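Abietadiene synthase, chloroplastic (Abies grandis, PDB 3S9V) is a plant terpene synthase, a mainly helical enzyme with an N-terminal terpene synthase domain and a metal-binding domain. Local coordinates at residues G128-F131 and F132-Q135; L173-L176 and K177-E181; S698-Q701 and C702-D706; E714-Q717 and H718-V722. All coordinates share one frame; numbering follows the deposited sequence.

Contact 1. Residues G128-F131 and F132-Q135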
loop_
_atom_site.group_PDB
_atom_site.type_symbol
_atom_site.label_atom_id
_atom_site.label_comp_id
_atom_site.label_asym_id
_atom_site.label_seq_id
_atom_site.Cartn_x
_atom_site.Cartn_y
_atom_site.Cartn_z
ATOM N N GLY A 128 -23.051 36.871 -5.342
ATOM C CA GLY A 128 -21.936 36.167 -5.947
ATOM C C GLY A 128 -20.917 37.157 -6.470
ATOM O O GLY A 128 -19.713 36.974 -6.294
ATOM N N ILE A 129 -21.407 38.215 -7.108
ATOM C CA ILE A 129 -20.535 39.249 -7.651
ATOM C C ILE A 129 -19.691 39.855 -6.541
ATOM O O ILE A 129 -18.477 40.027 -6.694
ATOM C CB ILE A 129 -21.347 40.370 -8.348
ATOM C CG1 ILE A 129 -21.847 39.874 -9.705
ATOM C CG2 ILE A 129 -20.482 41.612 -8.543
ATOM C CD1 ILE A 129 -22.608 40.916 -10.494
ATOM N N GLU A 130 -20.336 40.158 -5.419
ATOM C CA GLU A 130 -19.645 40.748 -4.280
ATOM C C GLU A 130 -18.595 39.799 -3.734
ATOM O O GLU A 130 -17.478 40.218 -3.428
ATOM C CB GLU A 130 -20.649 41.117 -3.191
ATOM C CG GLU A 130 -21.809 41.942 -3.733
ATOM C CD GLU A 130 -22.768 42.416 -2.660
ATOM O OE1 GLU A 130 -22.955 41.695 -1.656
ATOM O OE2 GLU A 130 -23.350 43.508 -2.834
ATOM N N PHE A 131 -18.938 38.519 -3.608
ATOM C CA PHE A 131 -17.957 37.563 -3.109
ATOM C C PHE A 131 -16.781 37.503 -4.067
ATOM O O PHE A 131 -15.630 37.592 -3.655
ATOM C CB PHE A 131 -18.526 36.153 -2.990
ATOM C CG PHE A 131 -17.469 35.122 -2.713
ATOM C CD1 PHE A 131 -17.004 34.917 -1.419
ATOM C CD2 PHE A 131 -16.869 34.421 -3.757
ATOM C CE1 PHE A 131 -15.960 34.039 -1.170
ATOM C CE2 PHE A 131 -15.824 33.542 -3.515
ATOM C CZ PHE A 131 -15.368 33.349 -2.221
ATOM N N PHE A 132 -17.079 37.344 -5.351
ATOM C CA PHE A 132 -16.034 37.258 -6.360
ATOM C C PHE A 132 -15.102 38.461 -6.302
ATOM O O PHE A 132 -13.888 38.313 -6.419
ATOM C CB PHE A 132 -16.652 37.134 -7.756
ATOM C CG PHE A 132 -15.637 37.106 -8.873
ATOM C CD1 PHE A 132 -15.034 38.278 -9.318
ATOM C CD2 PHE A 132 -15.279 35.907 -9.473
ATOM C CE1 PHE A 132 -14.093 38.252 -10.342
ATOM C CE2 PHE A 132 -14.339 35.871 -10.495
ATOM C CZ PHE A 132 -13.747 37.042 -10.931
ATOM N N ARG A 133 -15.671 39.649 -6.122
ATOM C CA ARG A 133 -14.872 40.868 -6.049
ATOM C C ARG A 133 -13.997 40.904 -4.794
ATOM O O ARG A 133 -12.828 41.283 -4.854
ATOM C CB ARG A 133 -15.776 42.111 -6.096
ATOM C CG ARG A 133 -15.055 43.415 -5.769
ATOM C CD ARG A 133 -15.828 44.631 -6.267
ATOM N NE ARG A 133 -17.220 44.604 -5.843
ATOM C CZ ARG A 133 -18.250 44.463 -6.668
ATOM N NH1 ARG A 133 -18.051 44.338 -7.978
ATOM N NH2 ARG A 133 -19.483 44.440 -6.180
ATOM N N THR A 134 -14.552 40.499 -3.658
ATOM C CA THR A 134 -13.770 40.509 -2.431
ATOM C C THR A 134 -12.674 39.454 -2.483
ATOM O O THR A 134 -11.534 39.704 -2.095
ATOM C CB THR A 134 -14.643 40.243 -1.199
ATOM O OG1 THR A 134 -15.734 41.171 -1.175
ATOM C CG2 THR A 134 -13.818 40.407 0.070
ATOM N N GLN A 135 -13.021 38.273 -2.973
ATOM C CA GLN A 135 -12.062 37.183 -3.071
ATOM C C GLN A 135 -11.018 37.428 -4.164
ATOM O O GLN A 135 -9.864 37.023 -4.027
ATOM C CB GLN A 135 -12.794 35.868 -3.343
ATOM C CG GLN A 135 -11.870 34.669 -3.386
ATOM C CD GLN A 135 -11.142 34.473 -2.076
ATOM O OE1 GLN A 135 -11.761 34.178 -1.050
ATOM N NE2 GLN A 135 -9.822 34.647 -2.098
#
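Q135 lies one helical turn beyond F131 and rests the base of its side chain on the F131 ring. Its CB is 3.3 Å from F131 O, the same carbonyl that accepts the backbone hydrogen bond of Q135 N. That CB also lies over one ring face, 4.1 Å from the F131 centroid and offset toward the rim, in a CH-pi contact. CG keeps to the same end of the ring, 3.9 Å from F131 CZ. There the chain bends (chi2 60°), turning the amide back beside the phenyl group: Q135 OE1 is 3.9 Å from F131 CZ, with the amide and ring planes 52° apart, so the two do not stack flat. Q135 NE2 has a hydrogen-bond partner beyond this part of the helix. A glutamine suits the place because its methylenes cover the aromatic face while its tip still finds polar company in a buried setting.

Further round the helix, R133 bends at chi3 (51°) and passes across I129, whose CG2 is 3.7 Å from R133 NH1. The guanidinium keeps a face over I129 O. The carboxylate of E130 does not reach it, since E130 OE2 stays 5.2 Å from R133 NH2; R133 NH1 instead makes a long, weak ion pair with D168.

Helix 122-136 is thereby fitted between others. F131 and Q135 pack on helix 101-117 through R104, T108, A101 and I105, whereas F132 turns to F155 and L159 of helix 151-164.

Contact 2. Residues L173-L176 and K177-E181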
loop_
_atom_site.group_PDB
_atom_site.type_symbol
_atom_site.label_atom_id
_atom_site.label_comp_id
_atom_site.label_asym_id
_atom_site.label_seq_id
_atom_site.Cartn_x
_atom_site.Cartn_y
_atom_site.Cartn_z
ATOM N N LEU A 173 -7.778 44.045 -12.085
ATOM C CA LEU A 173 -6.904 43.529 -11.041
ATOM C C LEU A 173 -5.786 42.753 -11.724
ATOM O O LEU A 173 -6.038 41.970 -12.641
ATOM C CB LEU A 173 -7.661 42.592 -10.100
ATOM C CG LEU A 173 -8.509 43.224 -9.001
ATOM C CD1 LEU A 173 -9.139 42.125 -8.161
ATOM C CD2 LEU A 173 -7.636 44.122 -8.138
ATOM N N PRO A 174 -4.534 42.963 -11.292
ATOM C CA PRO A 174 -3.416 42.246 -11.910
ATOM C C PRO A 174 -3.717 40.761 -12.081
ATOM O O PRO A 174 -3.623 40.231 -13.186
ATOM C CB PRO A 174 -2.268 42.516 -10.946
ATOM C CG PRO A 174 -2.551 43.912 -10.518
ATOM C CD PRO A 174 -4.049 43.875 -10.242
ATOM N N PHE A 175 -4.103 40.098 -10.993
ATOM C CA PHE A 175 -4.409 38.671 -11.045
ATOM C C PHE A 175 -5.334 38.272 -12.198
ATOM O O PHE A 175 -5.029 37.354 -12.956
ATOM C CB PHE A 175 -5.046 38.206 -9.735
ATOM C CG PHE A 175 -5.469 36.759 -9.757
ATOM C CD1 PHE A 175 -4.518 35.740 -9.722
ATOM C CD2 PHE A 175 -6.815 36.414 -9.852
ATOM C CE1 PHE A 175 -4.902 34.401 -9.784
ATOM C CE2 PHE A 175 -7.209 35.077 -9.916
ATOM C CZ PHE A 175 -6.248 34.070 -9.882
ATOM N N LEU A 176 -6.463 38.960 -12.324
ATOM C CA LEU A 176 -7.427 38.641 -13.366
ATOM C C LEU A 176 -6.978 39.053 -14.756
ATOM O O LEU A 176 -7.202 38.325 -15.729
ATOM C CB LEU A 176 -8.774 39.275 -13.033
ATOM C CG LEU A 176 -9.351 38.698 -11.737
ATOM C CD1 LEU A 176 -10.652 39.393 -11.370
ATOM C CD2 LEU A 176 -9.565 37.201 -11.916
ATOM N N LYS A 177 -6.337 40.213 -14.858
ATOM C CA LYS A 177 -5.872 40.679 -16.156
ATOM C C LYS A 177 -4.741 39.795 -16.670
ATOM O O LYS A 177 -4.687 39.466 -17.849
ATOM C CB LYS A 177 -5.384 42.130 -16.076
ATOM C CG LYS A 177 -4.969 42.677 -17.432
ATOM C CD LYS A 177 -4.187 43.979 -17.337
ATOM C CE LYS A 177 -3.664 44.382 -18.713
ATOM N NZ LYS A 177 -2.771 45.570 -18.661
ATOM N N GLN A 178 -3.843 39.405 -15.777
ATOM C CA GLN A 178 -2.707 38.572 -16.154
ATOM C C GLN A 178 -3.016 37.096 -16.387
ATOM O O GLN A 178 -2.303 36.428 -17.136
ATOM C CB GLN A 178 -1.601 38.700 -15.107
ATOM C CG GLN A 178 -0.801 39.989 -15.207
ATOM C CD GLN A 178 -0.126 40.348 -13.901
ATOM O OE1 GLN A 178 0.387 39.477 -13.197
ATOM N NE2 GLN A 178 -0.117 41.637 -13.571
ATOM N N ILE A 179 -4.062 36.567 -15.763
ATOM C CA ILE A 179 -4.355 35.160 -15.987
ATOM C C ILE A 179 -4.957 34.981 -17.381
ATOM O O ILE A 179 -4.800 33.931 -18.006
ATOM C CB ILE A 179 -5.303 34.592 -14.911
ATOM C CG1 ILE A 179 -5.186 33.071 -14.885
ATOM C CG2 ILE A 179 -6.736 34.996 -15.197
ATOM C CD1 ILE A 179 -5.927 32.430 -13.742
ATOM N N ILE A 180 -5.633 36.015 -17.873
ATOM C CA ILE A 180 -6.227 35.963 -19.207
ATOM C C ILE A 180 -5.104 35.986 -20.239
ATOM O O ILE A 180 -5.120 35.231 -21.214
ATOM C CB ILE A 180 -7.164 37.165 -19.454
ATOM C CG1 ILE A 180 -8.429 37.019 -18.606
ATOM C CG2 ILE A 180 -7.522 37.259 -20.931
ATOM C CD1 ILE A 180 -9.326 38.234 -18.631
ATOM N N GLU A 181 -4.122 36.852 -20.016
ATOM C CA GLU A 181 -2.986 36.965 -20.922
ATOM C C GLU A 181 -2.198 35.658 -20.969
ATOM O O GLU A 181 -1.751 35.226 -22.039
ATOM C CB GLU A 181 -2.068 38.105 -20.472
ATOM C CG GLU A 181 -0.812 38.262 -21.316
ATOM C CD GLU A 181 0.147 39.297 -20.752
ATOM O OE1 GLU A 181 1.237 39.483 -21.340
ATOM O OE2 GLU A 181 -0.190 39.922 -19.722
#
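K177 N donates to L173 O (2.8 Å) and Q178 N to P174 O (2.7 Å), both almost straight, while the bond from I179 N to F175 O is longer and more bent, its donor tilted 32° from the carbonyl plane. L173 occupies the N-cap position, and P174 follows as the first helical residue. Proline is well suited there, because its nitrogen has no hydrogen to offer and the first turn asks for none.

Q178 folds back over this turn. With CG beside its own backbone N (chi1 -77°), the chain runs along the P174 carbonyl, where Q178 CB is 3.2 Å from P174 O. The amide nitrogen then rests against the proline ring, Q178 NE2 being 3.5 Å from P174 CB. Both residues are exposed, where a glutamine is at home.

F175 and I179 meet more loosely, F175 CZ being 4.2 Å from I179 CD1. The isoleucine sends CG1 away from its backbone N, which places CG2 between N and the carbonyl carbon, 3.4 Å from L176 O. I180 CG1 comes equally close to that oxygen, so the carbonyl is flanked by hydrocarbon from two residues.

Branched and aromatic side chains face the protein: L176 packs on F132 and A136 of helix 122-136 and on F155, and I180 meets L159. Proline at the first position is common at helix starts. Separately, L176, I179 and I180 on one side, with K177, Q178 and E181 exposed, make this an amphipathic helix of the all-helical N-terminal part of a plant terpene synthase.

Contact 3. Residues S698-Q701 and C702-D706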
loop_
_atom_site.group_PDB
_atom_site.type_symbol
_atom_site.label_atom_id
_atom_site.label_comp_id
_atom_site.label_asym_id
_atom_site.label_seq_id
_atom_site.Cartn_x
_atom_site.Cartn_y
_atom_site.Cartn_z
ATOM N N SER A 698 31.345 -17.946 5.989
ATOM C CA SER A 698 30.090 -17.226 5.820
ATOM C C SER A 698 29.789 -17.005 4.344
ATOM O O SER A 698 30.618 -17.282 3.479
ATOM C CB SER A 698 30.144 -15.871 6.542
ATOM O OG SER A 698 30.951 -14.928 5.850
ATOM N N ALA A 699 28.598 -16.503 4.051
ATOM C CA ALA A 699 28.232 -16.254 2.672
ATOM C C ALA A 699 29.351 -15.489 1.963
ATOM O O ALA A 699 29.935 -15.989 1.006
ATOM C CB ALA A 699 26.938 -15.471 2.612
ATOM N N ILE A 700 29.659 -14.288 2.445
ATOM C CA ILE A 700 30.696 -13.457 1.836
ATOM C C ILE A 700 32.063 -14.132 1.822
ATOM O O ILE A 700 32.682 -14.256 0.766
ATOM C CB ILE A 700 30.835 -12.087 2.557
ATOM C CG1 ILE A 700 29.548 -11.272 2.412
ATOM C CG2 ILE A 700 31.983 -11.295 1.952
ATOM C CD1 ILE A 700 28.361 -11.841 3.162
ATOM N N GLN A 701 32.524 -14.571 2.990
ATOM C CA GLN A 701 33.824 -15.227 3.113
ATOM C C GLN A 701 33.995 -16.376 2.126
ATOM O O GLN A 701 35.044 -16.514 1.487
ATOM C CB GLN A 701 34.017 -15.742 4.539
ATOM C CG GLN A 701 34.050 -14.634 5.584
ATOM C CD GLN A 701 34.199 -15.154 7.006
ATOM O OE1 GLN A 701 33.308 -15.823 7.532
ATOM N NE2 GLN A 701 35.331 -14.845 7.633
ATOM N N CYS A 702 32.957 -17.196 2.001
ATOM C CA CYS A 702 32.986 -18.341 1.102
ATOM C C CYS A 702 32.982 -17.936 -0.364
ATOM O O CYS A 702 33.676 -18.543 -1.182
ATOM C CB CYS A 702 31.797 -19.265 1.382
ATOM S SG CYS A 702 31.875 -20.116 2.976
ATOM N N TYR A 703 32.205 -16.914 -0.700
ATOM C CA TYR A 703 32.138 -16.477 -2.084
ATOM C C TYR A 703 33.506 -15.966 -2.492
ATOM O O TYR A 703 33.959 -16.173 -3.623
ATOM C CB TYR A 703 31.104 -15.365 -2.271
ATOM C CG TYR A 703 30.845 -15.078 -3.731
ATOM C CD1 TYR A 703 30.282 -16.049 -4.555
ATOM C CD2 TYR A 703 31.210 -13.862 -4.306
ATOM C CE1 TYR A 703 30.094 -15.826 -5.907
ATOM C CE2 TYR A 703 31.023 -13.626 -5.673
ATOM C CZ TYR A 703 30.464 -14.617 -6.462
ATOM O OH TYR A 703 30.272 -14.413 -7.809
ATOM N N MET A 704 34.164 -15.299 -1.556
ATOM C CA MET A 704 35.478 -14.755 -1.819
ATOM C C MET A 704 36.492 -15.877 -2.007
ATOM O O MET A 704 37.464 -15.719 -2.744
ATOM C CB MET A 704 35.896 -13.817 -0.679
ATOM C CG MET A 704 35.073 -12.532 -0.621
ATOM S SD MET A 704 35.494 -11.439 0.755
ATOM C CE MET A 704 36.733 -10.392 -0.014
ATOM N N LYS A 705 36.264 -17.016 -1.360
ATOM C CA LYS A 705 37.192 -18.133 -1.505
ATOM C C LYS A 705 37.001 -18.817 -2.855
ATOM O O LYS A 705 37.931 -19.420 -3.390
ATOM C CB LYS A 705 37.007 -19.162 -0.386
ATOM C CG LYS A 705 38.242 -20.034 -0.163
ATOM C CD LYS A 705 37.895 -21.378 0.461
ATOM C CE LYS A 705 37.046 -22.220 -0.491
ATOM N NZ LYS A 705 36.793 -23.600 0.018
ATOM N N ASP A 706 35.797 -18.732 -3.408
ATOM C CA ASP A 706 35.548 -19.346 -4.706
ATOM C C ASP A 706 35.964 -18.410 -5.833
ATOM O O ASP A 706 36.013 -18.806 -6.999
ATOM C CB ASP A 706 34.071 -19.719 -4.863
ATOM C CG ASP A 706 33.645 -20.831 -3.925
ATOM O OD1 ASP A 706 34.350 -21.865 -3.854
ATOM O OD2 ASP A 706 32.598 -20.676 -3.267
#
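I700 holds CG2 opposite its backbone N, and M704 carries CG beside its own N (chi1 -69°); together these torsions bring a branched and an unbranched apolar side chain alongside each other, one turn apart in helix 699-706 of the terpene synthase metal-binding domain. The closest side-chain atoms are I700 CG2 and M704 SD, at 3.7 Å. The methionine reaches that point by running along the I700 carbonyl, with its CG 3.3 Å from I700 O, the oxygen that also accepts the hydrogen bond of M704 N at 2.9 Å. An unbranched thioether can follow a helix wall in this way and then, bent at its last torsion, turn its methyl elsewhere. Both residues look toward helix 712-736, where I700 touches L716 and M704 touches A715.

The helix start is capped from the side chain of S698. With chi1 at 74° swinging the hydroxyl over the first turn, S698 OG accepts from Q701 N at 3.3 Å, in a nearly straight bond. Serine is a natural N-cap, its short hydroxyl taking the place of the missing carbonyl of an earlier turn. D683 of helix 669-693 also accepts a hydrogen bond from A699 N; D683 lies in the NDxxTxxxE signature of class I terpene synthases, so the helix begins directly against that motif. Farther along, K705 NZ hydrogen-bonds to V625 O, and D706 OD2 accepts from F628 N.

C702 is small enough to tuck under the first turn, with SG 3.1 Å from S698 O, an oxygen already held by C702 N at 2.8 Å.

Contact 4. Residues E714-Q717 and H718-V722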
loop_
_atom_site.group_PDB
_atom_site.type_symbol
_atom_site.label_atom_id
_atom_site.label_comp_id
_atom_site.label_asym_id
_atom_site.label_seq_id
_atom_site.Cartn_x
_atom_site.Cartn_y
_atom_site.Cartn_z
ATOM N N GLU A 714 32.759 -6.124 -4.391
ATOM C CA GLU A 714 32.102 -6.815 -5.502
ATOM C C GLU A 714 31.366 -8.066 -5.017
ATOM O O GLU A 714 30.355 -8.472 -5.597
ATOM C CB GLU A 714 33.145 -7.213 -6.551
ATOM C CG GLU A 714 32.574 -7.602 -7.907
ATOM C CD GLU A 714 32.141 -6.398 -8.725
ATOM O OE1 GLU A 714 31.289 -5.622 -8.240
ATOM O OE2 GLU A 714 32.653 -6.230 -9.853
ATOM N N ALA A 715 31.892 -8.672 -3.957
ATOM C CA ALA A 715 31.307 -9.871 -3.369
ATOM C C ALA A 715 30.043 -9.509 -2.599
ATOM O O ALA A 715 28.947 -9.932 -2.962
ATOM C CB ALA A 715 32.316 -10.549 -2.436
ATOM N N LEU A 716 30.205 -8.726 -1.535
ATOM C CA LEU A 716 29.072 -8.303 -0.723
ATOM C C LEU A 716 27.912 -7.949 -1.646
ATOM O O LEU A 716 26.773 -8.382 -1.439
ATOM C CB LEU A 716 29.457 -7.089 0.126
ATOM C CG LEU A 716 28.427 -6.555 1.124
ATOM C CD1 LEU A 716 28.090 -7.631 2.149
ATOM C CD2 LEU A 716 28.984 -5.315 1.816
ATOM N N GLN A 717 28.213 -7.172 -2.682
ATOM C CA GLN A 717 27.195 -6.772 -3.638
ATOM C C GLN A 717 26.593 -7.982 -4.344
ATOM O O GLN A 717 25.373 -8.080 -4.481
ATOM C CB GLN A 717 27.772 -5.800 -4.673
ATOM C CG GLN A 717 26.825 -5.529 -5.835
ATOM C CD GLN A 717 27.267 -4.370 -6.705
ATOM O OE1 GLN A 717 28.425 -4.290 -7.117
ATOM N NE2 GLN A 717 26.338 -3.467 -6.998
ATOM N N HIS A 718 27.438 -8.902 -4.797
ATOM C CA HIS A 718 26.933 -10.091 -5.476
ATOM C C HIS A 718 25.959 -10.864 -4.579
ATOM O O HIS A 718 24.933 -11.365 -5.046
ATOM C CB HIS A 718 28.085 -10.999 -5.901
ATOM C CG HIS A 718 27.636 -12.324 -6.431
ATOM N ND1 HIS A 718 27.654 -13.475 -5.672
ATOM C CD2 HIS A 718 27.110 -12.672 -7.629
ATOM C CE1 HIS A 718 27.157 -14.474 -6.379
ATOM N NE2 HIS A 718 26.820 -14.013 -7.571
ATOM N N VAL A 719 26.284 -10.956 -3.293
ATOM C CA VAL A 719 25.424 -11.648 -2.345
ATOM C C VAL A 719 24.084 -10.918 -2.203
ATOM O O VAL A 719 23.051 -11.552 -1.995
ATOM C CB VAL A 719 26.101 -11.767 -0.972
ATOM C CG1 VAL A 719 25.114 -12.292 0.053
ATOM C CG2 VAL A 719 27.295 -12.701 -1.077
ATOM N N TYR A 720 24.105 -9.591 -2.318
ATOM C CA TYR A 720 22.882 -8.795 -2.241
ATOM C C TYR A 720 22.051 -9.080 -3.483
ATOM O O TYR A 720 20.820 -9.029 -3.458
ATOM C CB TYR A 720 23.208 -7.299 -2.201
ATOM C CG TYR A 720 23.675 -6.791 -0.861
ATOM C CD1 TYR A 720 24.677 -5.824 -0.774
ATOM C CD2 TYR A 720 23.110 -7.266 0.322
ATOM C CE1 TYR A 720 25.107 -5.344 0.460
ATOM C CE2 TYR A 720 23.532 -6.792 1.562
ATOM C CZ TYR A 720 24.533 -5.833 1.624
ATOM O OH TYR A 720 24.964 -5.376 2.848
ATOM N N SER A 721 22.742 -9.369 -4.577
ATOM C CA SER A 721 22.082 -9.659 -5.842
ATOM C C SER A 721 21.351 -11.001 -5.764
ATOM O O SER A 721 20.193 -11.110 -6.168
ATOM C CB SER A 721 23.113 -9.685 -6.971
ATOM O OG SER A 721 22.468 -9.714 -8.231
ATOM N N VAL A 722 22.037 -12.014 -5.241
ATOM C CA VAL A 722 21.456 -13.344 -5.086
ATOM C C VAL A 722 20.240 -13.271 -4.160
ATOM O O VAL A 722 19.192 -13.858 -4.442
ATOM C CB VAL A 722 22.485 -14.338 -4.486
ATOM C CG1 VAL A 722 21.846 -15.704 -4.272
ATOM C CG2 VAL A 722 23.677 -14.463 -5.406
#
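L716 and Y720 make an i to i+4 pair on helix 712-736, one of the long helices of the terpene synthase metal-binding domain. The two side chains lie side by side and point the same way. L716 has CG opposite its backbone N (chi1 -176°), while Y720 has CG beside its own (chi1 -78°), and these differing choices bring leucine and phenol together. L716 CG is 3.6 Å from Y720 CE1, and farther out along the ring L716 CD1 lies 3.9 Å from Y720 OH. At the base of the ring, Y720 CD1 is 3.4 Å from L716 O, the carbonyl that accepts from Y720 N.

Round the helix, H718 CB sits 3.2 Å from A715 O. H718 N approaches E714 O from above the carbonyl plane, 38° out of it, whereas V719 N meets A715 O at 2.9 Å almost in line with the C=O. Both A715 and H718 turn toward helix 699-706: the alanine's small methyl admits Y703 and M704, and the H718 ring stacks on Y703.

The pairing of L716 with Y720 is mainly a contact of leucine carbons with ring carbons, and apolar in character, so it points to dispersion and the exclusion of water rather than any directed bond. Tyrosine suits the place, since its ring covers L716 and T684 while the residue stays partly exposed.

In the fold
The four contacts fall into two pairs in widely separated regions of the molecule. Contacts 1 and 2 come first in sequence, on helices 122-136 and 174-187; their centres are 16 Å apart, and they touch where F132 CE1 meets L176 CD1 at 3.8 Å. Contacts 3 and 4 follow much later, on the consecutive helices 699-706 and 712-736 of the metal-binding domain, with centres 10 Å apart and several side chains in packing contact. Between the pairs lie some 59 to 75 Å from centre to centre. Within each pair, two helices with local contacts of their own pack on each other, consistent with the elongated, multidomain helical build of plant terpene synthases of this size.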